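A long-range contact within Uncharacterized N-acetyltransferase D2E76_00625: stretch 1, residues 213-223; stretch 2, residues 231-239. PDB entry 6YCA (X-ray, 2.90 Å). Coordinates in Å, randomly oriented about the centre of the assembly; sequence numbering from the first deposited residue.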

# COMPACT_ATOMS: atom_id res chain seq x y z
N PHE A 213 12.90 -8.47 -28.12
CA PHE A 213 12.44 -7.86 -26.88
C PHE A 213 12.66 -6.35 -26.90
O PHE A 213 11.80 -5.59 -26.45
N ASP A 214 13.79 -5.91 -27.45
CA ASP A 214 14.09 -4.49 -27.51
C ASP A 214 13.15 -3.76 -28.47
O ASP A 214 12.76 -2.61 -28.21
N ALA A 215 12.78 -4.40 -29.58
CA ALA A 215 11.91 -3.73 -30.55
C ALA A 215 10.50 -3.55 -30.02
O ALA A 215 9.84 -2.56 -30.35
N ALA A 216 10.02 -4.48 -29.19
CA ALA A 216 8.67 -4.37 -28.67
C ALA A 216 8.55 -3.25 -27.64
O ALA A 216 7.48 -2.66 -27.49
N ASP A 217 9.63 -2.97 -26.92
CA ASP A 217 9.62 -1.93 -25.89
C ASP A 217 9.88 -0.58 -26.54
O ASP A 217 10.93 -0.40 -27.17
N PRO A 218 8.97 0.39 -26.42
CA PRO A 218 9.24 1.72 -27.00
C PRO A 218 10.39 2.45 -26.31
O PRO A 218 11.03 3.30 -26.95
N VAL A 219 10.66 2.16 -25.04
CA VAL A 219 11.77 2.77 -24.33
C VAL A 219 13.05 2.07 -24.77
O VAL A 219 13.26 0.90 -24.46
N LYS A 220 13.90 2.79 -25.46
CA LYS A 220 15.14 2.19 -25.92
C LYS A 220 16.20 2.27 -24.84
O LYS A 220 16.23 3.23 -24.06
N PRO A 221 17.09 1.28 -24.76
CA PRO A 221 18.07 1.26 -23.67
C PRO A 221 19.30 2.08 -24.00
O PRO A 221 19.76 2.15 -25.14
N TYR A 222 19.83 2.72 -22.96
CA TYR A 222 21.12 3.37 -23.09
C TYR A 222 22.21 2.31 -23.02
O TYR A 222 22.10 1.33 -22.29
N VAL A 223 23.26 2.50 -23.82
CA VAL A 223 24.39 1.59 -23.85
C VAL A 223 25.64 2.43 -23.66
O VAL A 223 26.00 3.23 -24.53
N VAL A 231 27.60 -1.34 -20.15
CA VAL A 231 26.44 -1.35 -19.25
C VAL A 231 25.22 -0.84 -20.01
O VAL A 231 25.29 0.18 -20.70
N ARG A 232 24.11 -1.57 -19.90
CA ARG A 232 22.82 -1.20 -20.47
C ARG A 232 21.88 -0.81 -19.34
O ARG A 232 21.79 -1.51 -18.33
N TYR A 233 21.18 0.31 -19.51
CA TYR A 233 20.21 0.74 -18.51
C TYR A 233 19.03 1.45 -19.17
O TYR A 233 19.18 2.07 -20.23
N ARG A 234 17.87 1.35 -18.54
CA ARG A 234 16.63 1.88 -19.08
C ARG A 234 15.87 2.68 -18.03
O ARG A 234 15.77 2.25 -16.87
N PRO A 235 15.32 3.84 -18.40
CA PRO A 235 14.48 4.59 -17.46
C PRO A 235 13.14 3.90 -17.29
O PRO A 235 12.61 3.28 -18.22
N GLN A 236 12.57 4.03 -16.09
CA GLN A 236 11.31 3.35 -15.79
C GLN A 236 10.06 4.15 -16.13
O GLN A 236 9.61 4.14 -17.29
N ASP A 237 9.46 4.81 -15.15
CA ASP A 237 8.16 5.45 -15.34
C ASP A 237 8.36 6.79 -16.05
O ASP A 237 8.25 7.88 -15.46
N THR A 238 8.65 6.70 -17.35
CA THR A 238 8.99 7.88 -18.13
C THR A 238 7.80 8.84 -18.24
O THR A 238 8.00 10.04 -18.44
N ALA A 239 6.58 8.31 -18.14
CA ALA A 239 5.41 9.18 -18.20
C ALA A 239 5.38 10.16 -17.03
O ALA A 239 4.78 11.24 -17.15

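Where two antiparallel strands pair, side-chain charges can add to the backbone hydrogen bonds, and this contact is a worked example. The backbone satisfies itself at one pair: Tyr-222 N donates to Tyr-233 O (2.9 Å) and Tyr-233 N to Tyr-222 O (3.1 Å). Around this pair, Asp-214 in the helix and Asp-217 just after it meet Arg-232 and Arg-234, the neighbours of Tyr-233 in sequence. Asp-214 (chi1 m) starts sideways, but its carboxylate accepts from Arg-232 through two bonds, NH1 to OD2 at 3.2 Å and NH2 to OD1 at 3.3 Å; OD1 also takes a weak bond from Arg-234 NH1 (3.3 Å). The shared carboxylate thus offsets the closeness of two like charges, Arg-232 NH2 lying 3.0 Å from Arg-234 NH1 without a hydrogen bond. Asp-217 (t) points toward the strand and divides its oxygens: OD2 receives Arg-234 NH2 in a salt bridge modelled very short, at 2.3 Å, while OD1 accepts from Val-219 N at 3.2 Å. Arg-232 NE is satisfied elsewhere in the structure, and Pro-221 CG covers one face of its guanidinium. Apolar packing accompanies these bonds. Tyr-222 (m) lays CB over the face of the Tyr-233 (p) ring, 3.8 Å from its centroid, and Val-219 CG1 meets Pro-235 CG at 4.0 Å.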

# COMPACT_ATOMS: atom_id res chain seq x y z
CB PHE A 213 13.16 -8.48 -25.68
CG PHE A 213 12.74 -9.89 -25.38
CD1 PHE A 213 11.62 -10.45 -25.97
CD2 PHE A 213 13.46 -10.65 -24.47
CE1 PHE A 213 11.25 -11.76 -25.68
CE2 PHE A 213 13.09 -11.94 -24.17
CZ PHE A 213 11.98 -12.50 -24.77
CB ASP A 214 15.54 -4.27 -27.93
CG ASP A 214 16.52 -4.64 -26.85
OD1 ASP A 214 16.07 -5.00 -25.73
OD2 ASP A 214 17.74 -4.57 -27.11
CB ALA A 215 11.90 -4.51 -31.86
CB ALA A 216 8.22 -5.70 -28.06
CB ASP A 217 10.71 -2.23 -24.87
CG ASP A 217 10.57 -1.40 -23.60
OD1 ASP A 217 9.66 -0.54 -23.55
OD2 ASP A 217 11.37 -1.60 -22.66
CB PRO A 218 7.91 2.46 -26.84
CG PRO A 218 7.24 1.78 -25.71
CD PRO A 218 7.64 0.33 -25.79
CB VAL A 219 11.59 2.70 -22.81
CG1 VAL A 219 12.00 4.00 -22.17
CG2 VAL A 219 10.15 2.39 -22.46
CB LYS A 220 15.63 2.90 -27.18
CG LYS A 220 14.65 2.80 -28.34
CD LYS A 220 14.35 1.33 -28.65
CE LYS A 220 13.13 1.18 -29.51
NZ LYS A 220 12.76 -0.26 -29.64
CB PRO A 221 18.44 -0.23 -23.58
CG PRO A 221 18.16 -0.79 -24.95
CD PRO A 221 17.31 0.19 -25.72
CB TYR A 222 21.30 4.38 -21.96
CG TYR A 222 20.33 5.54 -22.05
CD1 TYR A 222 20.46 6.51 -23.03
CD2 TYR A 222 19.27 5.64 -21.16
CE1 TYR A 222 19.57 7.55 -23.12
CE2 TYR A 222 18.37 6.69 -21.24
CZ TYR A 222 18.53 7.64 -22.22
OH TYR A 222 17.65 8.68 -22.32
CB VAL A 223 24.47 0.78 -25.15
CG1 VAL A 223 25.65 -0.19 -25.08
CG2 VAL A 223 23.19 0.02 -25.38
CB VAL A 231 26.69 -0.53 -17.96
CG1 VAL A 231 27.07 0.90 -18.29
CG2 VAL A 231 25.47 -0.57 -17.07
CB ARG A 232 22.20 -2.38 -21.20
CG ARG A 232 22.68 -2.62 -22.61
CD ARG A 232 22.08 -3.93 -23.09
NE ARG A 232 20.63 -3.95 -22.94
CZ ARG A 232 19.77 -3.98 -23.95
NH1 ARG A 232 20.21 -4.02 -25.20
NH2 ARG A 232 18.46 -3.99 -23.71
CB TYR A 233 20.83 1.60 -17.40
CG TYR A 233 21.59 2.82 -17.89
CD1 TYR A 233 22.94 2.73 -18.24
CD2 TYR A 233 20.97 4.06 -17.98
CE1 TYR A 233 23.64 3.85 -18.67
CE2 TYR A 233 21.66 5.17 -18.41
CZ TYR A 233 22.99 5.06 -18.76
OH TYR A 233 23.67 6.18 -19.19
CB ARG A 234 15.74 0.70 -19.53
CG ARG A 234 14.81 1.02 -20.69
CD ARG A 234 14.14 -0.24 -21.21
NE ARG A 234 15.11 -1.12 -21.86
CZ ARG A 234 14.81 -2.13 -22.67
NH1 ARG A 234 15.77 -2.87 -23.21
NH2 ARG A 234 13.54 -2.41 -22.95
CB PRO A 235 14.34 5.96 -18.13
CG PRO A 235 14.49 5.68 -19.58
CD PRO A 235 15.48 4.54 -19.68
CB GLN A 236 11.29 2.91 -14.32
CG GLN A 236 12.37 1.92 -13.97
CD GLN A 236 12.18 0.60 -14.68
OE1 GLN A 236 12.86 0.29 -15.66
NE2 GLN A 236 11.24 -0.20 -14.18
CB ASP A 237 7.42 5.58 -14.02
CG ASP A 237 7.25 4.24 -13.33
OD1 ASP A 237 6.73 3.30 -13.98
OD2 ASP A 237 7.64 4.11 -12.15
CB THR A 238 9.47 7.47 -19.52
OG1 THR A 238 8.39 6.83 -20.21
CG2 THR A 238 10.64 6.51 -19.41
CB ALA A 239 4.13 8.34 -18.23